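Local coordinates for carbonic anhydrase (Neosartorya fumigata, PDB 6LAC), which probably catalyses the reversible, zinc-dependent hydration of carbon dioxide to hydrogencarbonate, as other beta-class carbonic anhydrases do, at residues W31-S35 against G59-V63; S37-E41 against V167-A171; I94-V99 against L111-R115; Y9-L14 against R174-I179; I81-C87 against Q160-M166. The protein carries 1 engineered substitution. All coordinates share one frame. Residues are numbered along the deposited sequence.

In the fold
The five contacts illustrate how chemistry follows position in an alpha/beta fold. Contacts 4 and 5 are beta ladders of one mixed sheet: contact 5 is a buried parallel pairing near its middle, whereas contact 4 is an antiparallel pairing of segments near both ends of the modelled chain, at an exposed margin. Contact 1, also buried, has no hydrogen bond between its segments, and its strand 29-34 lies beside strand 83-89. Contact 2 uses the far end of strand 162-169, which contact 5 uses at its start, and its Glu41 reaches Trp31 of contact 1. Contact 3, partly buried, joins loop to helix; Ile94 packs on Gly59 beside the zinc, and Leu111 on Met61.

Contact 1: W31-S35 against G59-V63. With ZN (zinc ion), chain C.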
# COMPACT_ATOMS: atom_id res chain seq x y z
N TRP A 31 0.36 7.96 4.92
CA TRP A 31 1.44 8.05 3.91
C TRP A 31 0.94 7.35 2.67
O TRP A 31 0.76 6.10 2.75
CB TRP A 31 2.72 7.43 4.45
CG TRP A 31 3.90 7.66 3.57
CD1 TRP A 31 4.30 6.96 2.47
CD2 TRP A 31 4.84 8.71 3.75
NE1 TRP A 31 5.41 7.55 1.93
CE2 TRP A 31 5.78 8.62 2.70
CE3 TRP A 31 4.98 9.75 4.66
CZ2 TRP A 31 6.85 9.53 2.57
CZ3 TRP A 31 6.02 10.63 4.54
CH2 TRP A 31 6.93 10.51 3.52
N ILE A 32 0.74 8.02 1.57
CA ILE A 32 0.27 7.46 0.29
C ILE A 32 1.45 7.41 -0.65
O ILE A 32 1.96 8.46 -1.03
CB ILE A 32 -0.88 8.25 -0.29
CG1 ILE A 32 -2.06 8.25 0.68
CG2 ILE A 32 -1.28 7.73 -1.65
CD1 ILE A 32 -3.12 9.29 0.39
N GLY A 33 1.92 6.22 -0.95
CA GLY A 33 3.08 5.98 -1.80
C GLY A 33 2.69 5.06 -2.93
O GLY A 33 1.57 4.54 -3.06
N CYS A 34 3.66 4.82 -3.80
CA CYS A 34 3.49 3.99 -5.02
C CYS A 34 4.04 2.58 -4.83
O CYS A 34 5.11 2.35 -4.26
CB CYS A 34 4.17 4.63 -6.21
SG CYS A 34 3.96 3.67 -7.74
N SER A 35 3.27 1.62 -5.34
CA SER A 35 3.63 0.19 -5.30
C SER A 35 5.00 -0.13 -5.91
O SER A 35 5.59 -1.12 -5.44
CB SER A 35 2.58 -0.59 -5.97
OG SER A 35 1.32 -0.45 -5.30
N GLY A 59 0.74 4.13 -8.70
CA GLY A 59 1.02 5.54 -9.02
C GLY A 59 0.87 6.49 -7.85
O GLY A 59 0.82 7.70 -8.09
N ASN A 60 0.82 6.02 -6.62
CA ASN A 60 0.57 6.89 -5.43
C ASN A 60 -0.65 7.74 -5.72
O ASN A 60 -0.66 8.97 -5.41
CB ASN A 60 1.78 7.70 -4.97
CG ASN A 60 2.53 8.45 -6.04
OD1 ASN A 60 3.48 7.91 -6.62
ND2 ASN A 60 2.22 9.73 -6.24
N MET A 61 -1.69 7.16 -6.28
CA MET A 61 -2.96 7.83 -6.59
C MET A 61 -4.05 7.44 -5.63
O MET A 61 -4.01 6.39 -5.01
CB MET A 61 -3.42 7.50 -8.02
CG MET A 61 -2.43 7.91 -9.09
SD MET A 61 -3.25 7.67 -10.67
CE MET A 61 -1.83 7.87 -11.72
N MET A 62 -4.94 8.39 -5.43
CA MET A 62 -6.25 8.13 -4.81
C MET A 62 -7.31 8.42 -5.87
O MET A 62 -7.38 9.53 -6.45
CB MET A 62 -6.44 9.04 -3.60
CG MET A 62 -5.38 8.82 -2.57
SD MET A 62 -5.65 7.31 -1.68
CE MET A 62 -6.73 8.04 -0.43
N VAL A 63 -8.10 7.42 -6.17
CA VAL A 63 -9.10 7.49 -7.28
C VAL A 63 -10.48 7.29 -6.66
O VAL A 63 -10.61 7.02 -5.44
CB VAL A 63 -8.74 6.45 -8.36
CG1 VAL A 63 -7.34 6.65 -8.91
CG2 VAL A 63 -8.94 5.04 -7.86
ZN ZN C . 5.82 4.28 -8.85
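Toward the C-terminal end of strand 29-34, Trp31 is out of reach of 59-63; its NE1 is hydrogen-bonded to Glu41 OE1. Ile32 points toward that loop, and its CD1 lies 3.8 Å from CG of Met62, while its CG2 packs at 4.0 Å from Asn60 O, a buried carbonyl without a polar partner. Gly33 brings bare backbone to the interface: its C is 3.5 Å from Asn60 CB, and its O receives a CA-H...O contact from Asn60 CA, also at 3.5 Å. The close approach goes with a bend at Gly59 and Asn60, both with positive phi. Cys34, in the t rotamer, carries its SG to within 3.4 Å of Gly59 N, and its CB lies 3.4 Å from Asn60 OD1. The same Cys34 SG binds ZN at 2.2 Å, and Asp36, His89 and Cys92 complete the site. Ser35 then turns to the second subunit, its OG hydrogen-bonding to Glu54 O there. No conventional hydrogen bond joins the two segments, which meet through packing and a CA-H...O contact, while Asn138 and Gln142 of helix 127-148 hydrogen-bond the loop backbone. With Asp36 as fourth ligand, the zinc has the coordination of closed, type II beta-carbonic anhydrases.

Contact 2: S37-E41 against V167-A171. Engineered in segment 37-41: Ala39 (natural residue Cys).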
# COMPACT_ATOMS: atom_id res chain seq x y z
N SER A 37 7.75 1.79 -5.80
CA SER A 37 8.82 2.68 -5.27
C SER A 37 10.10 1.84 -5.15
O SER A 37 11.17 2.33 -5.50
CB SER A 37 8.36 3.33 -4.02
OG SER A 37 9.34 4.21 -3.52
N GLY A 38 10.04 0.64 -4.60
CA GLY A 38 11.14 -0.35 -4.78
C GLY A 38 12.43 0.05 -4.11
O GLY A 38 13.51 -0.43 -4.60
N ALA A 39 12.43 0.81 -3.04
CA ALA A 39 13.69 1.27 -2.43
C ALA A 39 13.46 1.62 -0.95
O ALA A 39 12.85 0.80 -0.25
CB ALA A 39 14.24 2.41 -3.26
N ASP A 40 13.98 2.75 -0.48
CA ASP A 40 13.97 3.08 0.97
C ASP A 40 13.19 4.37 1.17
O ASP A 40 13.61 5.23 1.97
CB ASP A 40 15.41 3.17 1.50
CG ASP A 40 16.21 1.91 1.30
OD1 ASP A 40 15.63 0.82 1.38
OD2 ASP A 40 17.42 2.05 1.11
N GLU A 41 12.06 4.57 0.49
CA GLU A 41 11.27 5.81 0.60
C GLU A 41 10.92 6.19 2.03
O GLU A 41 11.08 7.36 2.39
CB GLU A 41 9.99 5.59 -0.20
CG GLU A 41 8.99 6.71 -0.15
CD GLU A 41 7.78 6.30 -0.95
OE1 GLU A 41 6.66 6.35 -0.40
OE2 GLU A 41 7.95 6.04 -2.13
N VAL A 167 8.34 14.25 -3.28
CA VAL A 167 8.94 13.23 -4.18
C VAL A 167 10.21 12.69 -3.57
O VAL A 167 11.03 13.45 -3.05
CB VAL A 167 9.20 13.80 -5.56
CG1 VAL A 167 9.66 12.72 -6.49
CG2 VAL A 167 8.04 14.55 -6.10
N TYR A 168 10.34 11.39 -3.60
CA TYR A 168 11.51 10.67 -3.10
C TYR A 168 12.43 10.34 -4.26
O TYR A 168 12.00 9.85 -5.28
CB TYR A 168 11.03 9.42 -2.41
CG TYR A 168 12.09 8.39 -2.17
CD1 TYR A 168 13.17 8.63 -1.37
CD2 TYR A 168 11.94 7.11 -2.72
CE1 TYR A 168 14.16 7.64 -1.18
CE2 TYR A 168 12.87 6.10 -2.50
CZ TYR A 168 13.99 6.40 -1.75
OH TYR A 168 14.92 5.38 -1.52
N ASP A 169 13.71 10.63 -4.04
CA ASP A 169 14.78 10.32 -5.04
C ASP A 169 15.72 9.26 -4.48
O ASP A 169 16.50 9.58 -3.54
CB ASP A 169 15.55 11.62 -5.32
CG ASP A 169 16.52 11.50 -6.47
OD1 ASP A 169 17.10 10.40 -6.63
OD2 ASP A 169 16.66 12.50 -7.20
N LYS A 170 15.62 8.03 -4.98
CA LYS A 170 16.42 6.90 -4.43
C LYS A 170 17.90 7.09 -4.81
O LYS A 170 18.68 6.38 -4.22
CB LYS A 170 15.84 5.56 -4.86
CG LYS A 170 15.88 5.28 -6.34
CD LYS A 170 15.37 3.91 -6.67
CE LYS A 170 15.21 3.64 -8.15
NZ LYS A 170 14.15 4.46 -8.79
N ALA A 171 18.22 7.99 -5.72
CA ALA A 171 19.63 8.20 -6.14
C ALA A 171 20.34 9.15 -5.14
O ALA A 171 21.46 8.82 -4.68
CB ALA A 171 19.70 8.62 -7.59
O HOH W 1 12.10 4.81 -6.48
O HOH W 2 11.98 2.08 -8.25
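A tyrosine held in the curve of a loop defines this partly buried contact, in which the end of strand 162-169 meets the loop that follows the zinc-binding strand 29-34. Tyr168 projects toward 37-41 and meets it chiefly through its ring face and its hydroxyl. The ring face receives Glu41 CA, 3.5 Å from the Tyr168 ring centroid and 10° off the normal, a CH-pi contact; the hydroxyl accepts a hydrogen bond from the backbone, Asp40 N to Tyr168 OH, at 3.0 Å. Ala39 lies at the ring edge, its CB 3.5 Å from Tyr168 OH and 3.9 Å from Lys170 CB. This alanine is an engineered replacement of a cysteine which, in other structures of the protein, takes part in an interchain disulfide or a second zinc site. The loop is also braced internally, Ser37 OG donating to Glu41 OE2 at 2.7 Å. A water bridges Ser37 O (2.8 Å) and Lys170 NZ (3.1 Å). Where the strand ends, Asp169 OD1 accepts from Ala171 N at 2.8 Å, forming an Asx turn. Around this pair, Glu41 forms a salt bridge with Arg56, Tyr168 packs on Cys87 and His89 of strand 83-89, and Asp169 touches Tyr176 of strand 174-178 while pairing with Arg132 of helix 127-148.

Contact 3: I94-V99 against L111-R115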
# COMPACT_ATOMS: atom_id res chain seq x y z
N ILE A 94 4.95 3.58 -13.41
CA ILE A 94 3.52 3.86 -13.63
C ILE A 94 3.38 5.31 -14.11
O ILE A 94 2.74 5.54 -15.18
CB ILE A 94 2.72 3.48 -12.36
CG1 ILE A 94 2.77 1.98 -12.10
CG2 ILE A 94 1.30 3.98 -12.47
CD1 ILE A 94 2.34 1.61 -10.72
N ALA A 95 3.86 6.31 -13.37
CA ALA A 95 3.81 7.74 -13.81
C ALA A 95 5.01 8.02 -14.70
O ALA A 95 5.99 8.60 -14.26
CB ALA A 95 3.68 8.67 -12.65
N SER A 96 4.96 7.49 -15.92
CA SER A 96 6.11 7.54 -16.85
C SER A 96 5.60 7.37 -18.27
O SER A 96 4.50 6.85 -18.47
CB SER A 96 7.20 6.53 -16.56
OG SER A 96 7.02 5.31 -17.24
N GLY A 97 6.43 7.81 -19.20
CA GLY A 97 6.22 7.59 -20.64
C GLY A 97 4.93 8.19 -21.13
O GLY A 97 4.43 9.20 -20.52
N GLU A 98 4.37 7.59 -22.18
CA GLU A 98 3.24 8.14 -22.97
C GLU A 98 2.06 7.16 -22.96
O GLU A 98 0.96 7.62 -23.29
CB GLU A 98 3.69 8.47 -24.40
CG GLU A 98 4.71 9.59 -24.47
CD GLU A 98 4.17 10.95 -24.06
OE1 GLU A 98 2.92 11.12 -24.01
OE2 GLU A 98 5.00 11.85 -23.79
N VAL A 99 2.27 5.89 -22.58
CA VAL A 99 1.25 4.80 -22.57
C VAL A 99 1.73 3.67 -21.65
O VAL A 99 2.96 3.55 -21.51
CB VAL A 99 0.99 4.23 -23.98
CG1 VAL A 99 -0.46 3.78 -24.14
CG2 VAL A 99 1.39 5.17 -25.11
N LEU A 111 -3.44 9.70 -15.81
CA LEU A 111 -2.15 9.97 -16.48
C LEU A 111 -2.40 10.58 -17.88
O LEU A 111 -1.63 11.45 -18.26
CB LEU A 111 -1.34 8.68 -16.55
CG LEU A 111 -0.82 8.20 -15.20
CD1 LEU A 111 -0.13 6.87 -15.34
CD2 LEU A 111 0.11 9.19 -14.55
N ASP A 112 -3.44 10.13 -18.59
CA ASP A 112 -3.76 10.73 -19.90
C ASP A 112 -4.05 12.21 -19.66
O ASP A 112 -3.54 13.08 -20.44
CB ASP A 112 -4.85 9.94 -20.63
CG ASP A 112 -4.36 8.64 -21.27
OD1 ASP A 112 -3.13 8.47 -21.45
OD2 ASP A 112 -5.22 7.80 -21.58
N THR A 113 -4.91 12.53 -18.70
CA THR A 113 -5.22 13.93 -18.38
C THR A 113 -3.98 14.72 -17.95
O THR A 113 -3.87 15.88 -18.33
CB THR A 113 -6.32 14.00 -17.34
OG1 THR A 113 -7.50 13.60 -18.04
CG2 THR A 113 -6.48 15.37 -16.76
N LEU A 114 -3.07 14.17 -17.13
CA LEU A 114 -1.83 14.89 -16.80
C LEU A 114 -1.10 15.24 -18.09
O LEU A 114 -0.59 16.34 -18.21
CB LEU A 114 -0.87 14.06 -15.95
CG LEU A 114 -1.18 13.99 -14.48
CD1 LEU A 114 -0.16 13.03 -13.85
CD2 LEU A 114 -1.13 15.37 -13.85
N ARG A 115 -0.91 14.24 -18.93
CA ARG A 115 -0.10 14.41 -20.15
C ARG A 115 -0.73 15.48 -21.03
O ARG A 115 0.02 16.22 -21.65
CB ARG A 115 0.09 13.08 -20.87
CG ARG A 115 1.00 12.11 -20.10
CD ARG A 115 1.54 10.89 -20.83
NE ARG A 115 0.58 9.85 -20.62
CZ ARG A 115 0.68 8.72 -19.90
NH1 ARG A 115 1.84 8.39 -19.33
NH2 ARG A 115 -0.36 7.91 -19.75
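Arg115 supplies the principal polar link, its NH1 donating to Gly97 O at 3.0 Å. The guanidinium is steered from its own helix too: Arg115 NH2 forms a salt bridge with Asp112 OD1 at 3.3 Å, one helical turn back. In the alpha/beta fold of this beta-carbonic anhydrase, the loop running from the zinc ligand Cys92 toward helix 107-117 folds back on that helix, whose arginine reaches out to the main-chain carbonyl of Gly97. Within that loop Ala95 is the centre of an inverse gamma turn, closed by a weak Ser96 N to Ile94 O hydrogen bond of 3.0 Å, and Gly97 adopts a positive phi favourable to glycine. Glu98 starts out away from the helix, but its end returns, so that OE1 of Glu98 lies 3.5 Å from Arg115 CD. Glu98 OE1 is 4.3 Å from Arg115 NE, a matter of nearby opposite charges rather than a salt bridge, the oxygen lying well out of the guanidinium plane. Apolar packing takes over around Leu111. Leu111 CD2 lies 4.1 Å from Ala95 CB, and Met61 and Leu103 flank the same side chain. Ile94, which also touches Asp36 of its own chain and Tyr74 of the second subunit, lies beside the metal site. The carbonyl oxygen of Ile94 rests 3.2 Å from Leu111 CD1, closer than the 4.3 Å between Ile94 CG2 and that same methyl.

Contact 4: Y9-L14 against R174-I179; sequences YQLQPL and RGYQLI
Leu11, Pro13, Tyr176 and Leu178 share one face of a two-stranded antiparallel ladder and form its apolar centre. Leu11 (chi1 m, chi2 m) sets its CD1 3.8 Å from Leu178 CD2 and 3.9 Å from CB of Tyr176 (chi1 m); Pro13 CG lies 4.1 Å from Tyr176 CD1. Strands 11-13 and 174-178 run 138° apart, with axes approaching to 4.2 Å, and are extended (phi/psi Leu11 -102/119, Gln12 -112/117, Pro13 -51/130, Tyr176 -131/122, Leu178 -87/113). Leu11 pairs with Leu178 and Pro13 with Tyr176 at non-hydrogen-bonded positions; Gln12 and Gln177 form the hydrogen-bonded pair between them, CA atoms 5.1 Å apart. Leu14 (m, t) places CD2 3.6 Å from Gln177 CB and lies over Gly175, where a beta carbon would clash with Leu14 CD1. The backbone bonds are Gln12 N to Gln177 O and Gln177 N to Gln12 O, both 2.8 Å, Leu14 N to Gly175 O at 2.9 Å, Ile179 N to Gln10 O at 2.8 Å, and a weak Gln10 N to Ile179 O at 3.3 Å. At the exposed edge Gln12 (t, t) brings CD 3.4 Å from Ile179 CD1. This antiparallel pairing near the two chain ends adds the outermost strand 11-13 to strand 174-178, which pairs with strand 162-169, while Leu178 packs on Val139 and Leu140 of helix 127-148.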
# COMPACT_ATOMS: atom_id res chain seq x y z
N TYR A 9 5.16 25.66 -8.73
CA TYR A 9 5.62 24.80 -7.59
C TYR A 9 7.15 24.77 -7.56
O TYR A 9 7.74 24.88 -8.64
CB TYR A 9 5.04 23.38 -7.70
CG TYR A 9 5.57 22.45 -8.78
CD1 TYR A 9 4.93 22.31 -10.01
CD2 TYR A 9 6.65 21.60 -8.55
CE1 TYR A 9 5.36 21.41 -10.98
CE2 TYR A 9 7.10 20.70 -9.51
CZ TYR A 9 6.45 20.59 -10.73
OH TYR A 9 6.90 19.73 -11.68
N GLN A 10 7.78 24.63 -6.40
CA GLN A 10 9.23 24.32 -6.31
C GLN A 10 9.47 23.07 -5.46
O GLN A 10 8.55 22.69 -4.69
CB GLN A 10 10.00 25.55 -5.80
CG GLN A 10 9.91 25.77 -4.30
CD GLN A 10 10.41 27.14 -3.93
OE1 GLN A 10 10.05 27.70 -2.89
NE2 GLN A 10 11.25 27.71 -4.78
N LEU A 11 10.66 22.48 -5.57
CA LEU A 11 11.11 21.28 -4.83
C LEU A 11 12.02 21.78 -3.72
O LEU A 11 13.06 22.43 -4.05
CB LEU A 11 11.90 20.32 -5.74
CG LEU A 11 11.11 19.49 -6.74
CD1 LEU A 11 10.22 18.49 -6.02
CD2 LEU A 11 10.29 20.37 -7.65
N GLN A 12 11.66 21.51 -2.48
CA GLN A 12 12.49 21.90 -1.31
C GLN A 12 13.02 20.63 -0.67
O GLN A 12 12.22 19.81 -0.20
CB GLN A 12 11.68 22.72 -0.31
CG GLN A 12 12.41 22.94 1.01
CD GLN A 12 11.83 24.09 1.79
OE1 GLN A 12 11.90 25.25 1.37
NE2 GLN A 12 11.22 23.79 2.92
N PRO A 13 14.35 20.42 -0.64
CA PRO A 13 14.94 19.29 0.06
C PRO A 13 14.41 19.23 1.50
O PRO A 13 14.40 20.27 2.13
CB PRO A 13 16.46 19.57 0.03
CG PRO A 13 16.64 20.49 -1.16
CD PRO A 13 15.37 21.30 -1.27
N LEU A 14 13.94 18.07 1.95
CA LEU A 14 13.46 17.89 3.35
C LEU A 14 14.68 17.83 4.26
O LEU A 14 15.68 17.18 3.89
CB LEU A 14 12.64 16.60 3.50
CG LEU A 14 11.37 16.50 2.66
CD1 LEU A 14 10.77 15.10 2.77
CD2 LEU A 14 10.35 17.54 3.07
N ARG A 174 17.08 11.11 -0.70
CA ARG A 174 16.47 12.32 -0.10
C ARG A 174 15.02 12.43 -0.57
O ARG A 174 14.73 12.02 -1.68
CB ARG A 174 17.17 13.61 -0.52
CG ARG A 174 18.50 13.92 0.16
CD ARG A 174 18.54 15.41 0.52
NE ARG A 174 19.86 16.03 0.45
CZ ARG A 174 20.14 17.26 0.87
NH1 ARG A 174 19.20 18.01 1.41
NH2 ARG A 174 21.37 17.73 0.76
N GLY A 175 14.19 13.09 0.23
CA GLY A 175 12.85 13.54 -0.18
C GLY A 175 12.84 15.02 -0.45
O GLY A 175 13.66 15.78 0.16
N TYR A 176 11.94 15.47 -1.30
CA TYR A 176 11.78 16.88 -1.66
C TYR A 176 10.31 17.24 -1.54
O TYR A 176 9.48 16.60 -2.21
CB TYR A 176 12.30 17.13 -3.06
CG TYR A 176 13.71 16.66 -3.28
CD1 TYR A 176 14.78 17.55 -3.25
CD2 TYR A 176 14.02 15.31 -3.37
CE1 TYR A 176 16.09 17.10 -3.44
CE2 TYR A 176 15.32 14.85 -3.53
CZ TYR A 176 16.37 15.75 -3.54
OH TYR A 176 17.64 15.22 -3.66
N GLN A 177 10.00 18.22 -0.72
CA GLN A 177 8.64 18.71 -0.59
C GLN A 177 8.26 19.53 -1.81
O GLN A 177 9.09 20.37 -2.31
CB GLN A 177 8.49 19.49 0.71
CG GLN A 177 7.06 19.92 0.91
CD GLN A 177 6.88 20.74 2.16
OE1 GLN A 177 7.82 20.94 2.93
NE2 GLN A 177 5.65 21.15 2.37
N LEU A 178 7.05 19.39 -2.29
CA LEU A 178 6.50 20.28 -3.33
C LEU A 178 5.89 21.49 -2.62
O LEU A 178 4.97 21.31 -1.87
CB LEU A 178 5.53 19.51 -4.20
CG LEU A 178 6.24 18.64 -5.22
CD1 LEU A 178 5.41 17.43 -5.62
CD2 LEU A 178 6.61 19.47 -6.44
N ILE A 179 6.48 22.68 -2.82
CA ILE A 179 6.02 24.00 -2.29
C ILE A 179 5.63 24.93 -3.44
O ILE A 179 5.08 24.63 -4.50
CB ILE A 179 7.14 24.64 -1.46
CG1 ILE A 179 7.31 23.93 -0.12
CG2 ILE A 179 6.88 26.14 -1.30
CD1 ILE A 179 8.61 24.23 0.57

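Contact 5: I81-C87 against Q160-M166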
# COMPACT_ATOMS: atom_id res chain seq x y z
N ILE A 81 -6.36 11.08 12.07
CA ILE A 81 -5.12 11.56 11.43
C ILE A 81 -5.34 12.99 10.95
O ILE A 81 -6.35 13.24 10.26
CB ILE A 81 -4.72 10.58 10.32
CG1 ILE A 81 -4.15 9.33 10.98
CG2 ILE A 81 -3.71 11.16 9.35
CD1 ILE A 81 -3.80 8.15 10.08
N ARG A 82 -4.33 13.81 11.20
CA ARG A 82 -4.36 15.24 10.85
C ARG A 82 -3.40 15.64 9.76
O ARG A 82 -3.43 16.79 9.29
CB ARG A 82 -4.05 16.12 12.06
CG ARG A 82 -4.90 15.82 13.28
CD ARG A 82 -6.35 15.77 12.97
NE ARG A 82 -7.08 16.17 14.18
CZ ARG A 82 -8.37 16.00 14.36
NH1 ARG A 82 -8.92 16.43 15.49
NH2 ARG A 82 -9.10 15.42 13.44
N ASN A 83 -2.63 14.66 9.26
CA ASN A 83 -1.65 14.91 8.19
C ASN A 83 -1.68 13.72 7.21
O ASN A 83 -1.62 12.57 7.66
CB ASN A 83 -0.24 15.10 8.71
CG ASN A 83 -0.05 16.41 9.46
OD1 ASN A 83 0.09 17.44 8.81
ND2 ASN A 83 -0.12 16.32 10.79
N ILE A 84 -1.67 14.07 5.95
CA ILE A 84 -1.61 13.10 4.82
C ILE A 84 -0.41 13.51 3.98
O ILE A 84 -0.32 14.71 3.68
CB ILE A 84 -2.88 13.12 3.98
CG1 ILE A 84 -4.08 12.72 4.83
CG2 ILE A 84 -2.72 12.18 2.77
CD1 ILE A 84 -5.44 12.85 4.16
N VAL A 85 0.46 12.59 3.63
CA VAL A 85 1.55 12.87 2.68
C VAL A 85 1.28 12.06 1.43
O VAL A 85 1.10 10.81 1.58
CB VAL A 85 2.91 12.53 3.31
CG1 VAL A 85 4.01 12.80 2.28
CG2 VAL A 85 3.17 13.32 4.56
N ILE A 86 1.29 12.65 0.26
CA ILE A 86 1.34 11.91 -1.02
C ILE A 86 2.77 11.96 -1.50
O ILE A 86 3.29 13.06 -1.75
CB ILE A 86 0.35 12.46 -2.04
CG1 ILE A 86 -1.05 12.44 -1.43
CG2 ILE A 86 0.44 11.68 -3.36
CD1 ILE A 86 -2.14 12.87 -2.35
N CYS A 87 3.42 10.82 -1.51
CA CYS A 87 4.84 10.72 -1.89
C CYS A 87 4.95 10.05 -3.24
O CYS A 87 4.62 8.85 -3.37
CB CYS A 87 5.59 9.92 -0.88
SG CYS A 87 7.39 9.98 -1.13
N GLN A 160 -8.38 20.95 10.61
CA GLN A 160 -8.05 19.64 11.21
C GLN A 160 -7.30 18.73 10.24
O GLN A 160 -7.24 17.49 10.51
CB GLN A 160 -9.32 18.96 11.72
CG GLN A 160 -9.92 19.73 12.88
CD GLN A 160 -11.13 19.11 13.52
OE1 GLN A 160 -11.91 18.42 12.88
NE2 GLN A 160 -11.32 19.46 14.78
N LEU A 161 -6.83 19.22 9.13
CA LEU A 161 -6.14 18.32 8.17
C LEU A 161 -5.21 19.15 7.35
O LEU A 161 -5.57 20.28 6.92
CB LEU A 161 -7.18 17.69 7.27
CG LEU A 161 -6.63 16.73 6.21
CD1 LEU A 161 -5.91 15.54 6.82
CD2 LEU A 161 -7.73 16.26 5.30
N ASN A 162 -4.01 18.64 7.10
CA ASN A 162 -3.11 19.15 6.06
C ASN A 162 -2.73 17.99 5.14
O ASN A 162 -2.48 16.91 5.67
CB ASN A 162 -1.87 19.79 6.68
CG ASN A 162 -2.14 21.17 7.28
OD1 ASN A 162 -2.59 22.06 6.58
ND2 ASN A 162 -1.87 21.29 8.54
N ILE A 163 -2.65 18.30 3.86
CA ILE A 163 -2.21 17.32 2.83
C ILE A 163 -0.94 17.87 2.22
O ILE A 163 -0.92 19.06 1.82
CB ILE A 163 -3.29 17.05 1.80
CG1 ILE A 163 -4.61 16.64 2.47
CG2 ILE A 163 -2.82 15.97 0.82
CD1 ILE A 163 -5.74 16.30 1.53
N TRP A 164 0.11 17.07 2.14
CA TRP A 164 1.46 17.49 1.75
C TRP A 164 1.84 16.67 0.52
O TRP A 164 1.48 15.47 0.44
CB TRP A 164 2.44 17.28 2.87
CG TRP A 164 2.02 17.89 4.17
CD1 TRP A 164 1.44 17.24 5.20
CD2 TRP A 164 2.12 19.28 4.54
NE1 TRP A 164 1.22 18.11 6.23
CE2 TRP A 164 1.57 19.37 5.83
CE3 TRP A 164 2.53 20.45 3.87
CZ2 TRP A 164 1.51 20.59 6.53
CZ3 TRP A 164 2.46 21.65 4.57
CH2 TRP A 164 1.95 21.70 5.86
N GLY A 165 2.58 17.21 -0.42
CA GLY A 165 3.19 16.46 -1.52
C GLY A 165 4.67 16.39 -1.37
O GLY A 165 5.32 17.41 -1.03
N MET A 166 5.25 15.24 -1.67
CA MET A 166 6.70 15.18 -1.80
C MET A 166 7.08 14.19 -2.87
O MET A 166 6.24 13.41 -3.34
CB MET A 166 7.35 14.83 -0.49
CG MET A 166 6.96 13.53 -0.01
SD MET A 166 8.02 12.90 1.33
CE MET A 166 9.53 12.45 0.47
O HOH W 3 -8.41 15.14 10.52
O HOH W 4 -2.73 19.07 10.67
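Backbone donors and acceptors are matched in regular alternation. Asn162 N donates to Arg82 O (2.9 Å), Ile84 N to Asn162 O (3.0 Å), Trp164 N to Ile84 O (2.9 Å), Ile86 N to Trp164 O (2.8 Å) and Met166 N to Ile86 O (2.9 Å). One side chain joins the scheme: Trp164 NE1 donates almost linearly to Asn83 OD1 at 2.9 Å. The two strands, 83-89 and 162-169, are neighbours in the parallel part of the mixed sheet of this beta-carbonic anhydrase, connected through several helices; Val85 and Cys87 turn their backbones to Leu30 and Ile32 of strand 29-34. At the strand starts one water donates to Ile81 O (2.8 Å) and Gln160 O (2.6 Å) and accepts from Arg82 NH2 (3.0 Å); a second donates to Arg82 O (2.8 Å), which also accepts from Asn162 N, and itself accepts weakly from Asn162 ND2 (3.2 Å). Ile84 and Ile163 pack toward Leu146 of helix 127-148; on the other face Cys87 SG meets Met166 CE at 3.6 Å.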